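Local coordinates for protein peroxinectin A (Dictyostelium discoideum, PDB 6ERC) that catalyses the oxidation of phenolic donors by hydrogen peroxide and, as a secreted haem peroxidase, also acts on iodide and thiocyanate, at residues L402-V407 with G451-L456. Numbering follows the deposited sequence.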
loop_
_atom_site.group_PDB
_atom_site.type_symbol
_atom_site.label_atom_id
_atom_site.label_comp_id
_atom_site.label_asym_id
_atom_site.label_seq_id
_atom_site.Cartn_x
_atom_site.Cartn_y
_atom_site.Cartn_z
ATOM N N LEU A 402 16.090 5.396 15.854
ATOM C CA LEU A 402 14.713 5.392 16.328
ATOM C C LEU A 402 14.621 5.356 17.846
ATOM O O LEU A 402 13.513 5.270 18.385
ATOM C CB LEU A 402 13.953 4.195 15.745
ATOM C CG LEU A 402 13.761 4.176 14.227
ATOM C CD1 LEU A 402 13.191 2.837 13.787
ATOM C CD2 LEU A 402 12.857 5.313 13.776
ATOM N N GLY A 403 15.751 5.420 18.545
ATOM C CA GLY A 403 15.746 5.341 19.991
ATOM C C GLY A 403 15.675 3.937 20.537
ATOM O O GLY A 403 15.323 3.758 21.706
ATOM N N LEU A 404 15.994 2.933 19.730
ATOM C CA LEU A 404 15.980 1.547 20.165
ATOM C C LEU A 404 17.402 1.043 20.380
ATOM O O LEU A 404 18.371 1.590 19.850
ATOM C CB LEU A 404 15.257 0.670 19.138
ATOM C CG LEU A 404 13.790 1.035 18.883
ATOM C CD1 LEU A 404 13.221 0.236 17.716
ATOM C CD2 LEU A 404 12.954 0.817 20.135
ATOM N N ARG A 405 17.517 -0.011 21.181
ATOM C CA ARG A 405 18.822 -0.605 21.433
ATOM C C ARG A 405 19.235 -1.486 20.254
ATOM O O ARG A 405 18.421 -2.257 19.741
ATOM C CB ARG A 405 18.798 -1.438 22.714
ATOM C CG ARG A 405 18.917 -0.623 23.993
ATOM C CD ARG A 405 19.056 -1.524 25.211
ATOM N NE ARG A 405 19.703 -0.843 26.331
ATOM C CZ ARG A 405 21.017 -0.654 26.439
ATOM N NH1 ARG A 405 21.838 -1.087 25.489
ATOM N NH2 ARG A 405 21.513 -0.027 27.499
ATOM N N PRO A 406 20.487 -1.401 19.806
ATOM C CA PRO A 406 20.926 -2.265 18.705
ATOM C C PRO A 406 21.141 -3.694 19.175
ATOM O O PRO A 406 21.441 -3.951 20.342
ATOM C CB PRO A 406 22.241 -1.621 18.256
ATOM C CG PRO A 406 22.769 -0.978 19.490
ATOM C CD PRO A 406 21.571 -0.518 20.275
ATOM N N VAL A 407 20.976 -4.632 18.247
ATOM C CA VAL A 407 21.188 -6.041 18.554
ATOM C C VAL A 407 22.682 -6.320 18.622
ATOM O O VAL A 407 23.497 -5.642 17.984
ATOM C CB VAL A 407 20.500 -6.951 17.517
ATOM C CG1 VAL A 407 18.994 -6.727 17.522
ATOM C CG2 VAL A 407 21.084 -6.730 16.126
ATOM N N GLY A 451 7.019 -6.662 14.106
ATOM C CA GLY A 451 8.051 -6.564 15.112
ATOM C C GLY A 451 8.133 -5.176 15.717
ATOM O O GLY A 451 7.454 -4.234 15.308
ATOM N N GLN A 452 9.002 -5.059 16.722
ATOM C CA GLN A 452 9.165 -3.791 17.426
ATOM C C GLN A 452 9.546 -2.672 16.465
ATOM O O GLN A 452 8.984 -1.573 16.520
ATOM C CB GLN A 452 10.222 -3.943 18.518
ATOM C CG GLN A 452 10.399 -2.716 19.390
ATOM C CD GLN A 452 11.631 -2.805 20.264
ATOM O OE1 GLN A 452 12.698 -3.223 19.812
ATOM N NE2 GLN A 452 11.489 -2.417 21.526
ATOM N N THR A 453 10.507 -2.930 15.578
ATOM C CA THR A 453 10.994 -1.879 14.692
ATOM C C THR A 453 9.887 -1.390 13.765
ATOM O O THR A 453 9.566 -0.197 13.732
ATOM C CB THR A 453 12.192 -2.388 13.889
ATOM O OG1 THR A 453 13.203 -2.848 14.791
ATOM C CG2 THR A 453 12.765 -1.279 13.021
ATOM N N PHE A 454 9.295 -2.303 12.993
ATOM C CA PHE A 454 8.208 -1.917 12.100
ATOM C C PHE A 454 7.045 -1.313 12.880
ATOM O O PHE A 454 6.402 -0.364 12.419
ATOM C CB PHE A 454 7.746 -3.129 11.287
ATOM C CG PHE A 454 8.678 -3.515 10.163
ATOM C CD1 PHE A 454 9.894 -2.874 9.983
ATOM C CD2 PHE A 454 8.321 -4.515 9.274
ATOM C CE1 PHE A 454 10.733 -3.230 8.943
ATOM C CE2 PHE A 454 9.157 -4.874 8.235
ATOM C CZ PHE A 454 10.364 -4.230 8.070
ATOM N N TYR A 455 6.764 -1.847 14.070
ATOM C CA TYR A 455 5.716 -1.287 14.917
ATOM C C TYR A 455 5.945 0.200 15.158
ATOM O O TYR A 455 5.026 1.016 15.021
ATOM C CB TYR A 455 5.677 -2.048 16.242
ATOM C CG TYR A 455 4.605 -1.607 17.211
ATOM C CD1 TYR A 455 4.771 -0.474 17.995
ATOM C CD2 TYR A 455 3.441 -2.345 17.363
ATOM C CE1 TYR A 455 3.799 -0.079 18.890
ATOM C CE2 TYR A 455 2.464 -1.957 18.255
ATOM C CZ TYR A 455 2.647 -0.824 19.017
ATOM O OH TYR A 455 1.674 -0.436 19.910
ATOM N N LEU A 456 7.176 0.570 15.517
ATOM C CA LEU A 456 7.466 1.959 15.856
ATOM C C LEU A 456 7.315 2.869 14.642
ATOM O O LEU A 456 6.779 3.977 14.756
ATOM C CB LEU A 456 8.873 2.066 16.442
ATOM C CG LEU A 456 9.214 3.348 17.205
ATOM C CD1 LEU A 456 10.282 3.063 18.248
ATOM C CD2 LEU A 456 9.677 4.455 16.268
#
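In Leu404 the first torsion sets CG anti to the carbonyl carbon (chi1 -60°), whereas in Leu456 it sets CG anti to the backbone N (chi1 -164°); the two side chains, so started, reach toward each other tip to tip. Leu404 CD2 lies 4.0 Å from Leu456 CD1. Leu456 CD1 also rests 3.9 Å from Leu402 O. The other methyl of Leu456, CD2, meets Leu402 CD2 at 4.1 Å as the two leucines pass in opposite directions. Leucine suits all three positions, since a forked end can touch two neighbours at once. The second methyl of Leu402, CD1, approaches Thr453 CG2 at 4.2 Å. Threonine suits this place because CG2 meets the leucine while OG1 is hydrogen-bonded to Glu442.

The arrangement belongs to a helix-to-loop junction at the surface of the largely helical animal haem peroxidase fold. Helix 395-401 ends in a Schellman motif at Gly403, whose positive phi (82°) would jam a CB against the preceding carbonyl O; beyond it the chain runs out in extended form and sets Leu404 against the first turn of helix 452-467, for which Gly451 is the N-cap.

Gln452 reaches out from that turn on an extended chain and slides alongside Leu404 in the opposite sense, its NE2 lying 3.8 Å from Leu404 CD2. This is van der Waals contact with the amide; OE1 is hydrogen-bonded to Arg399 of helix 395-401, whose side chain Leu404 also touches. An alanine at Leu404 would probably open a gap beside Leu456 CD1 and leave the amide of Gln452 without its apolar neighbour.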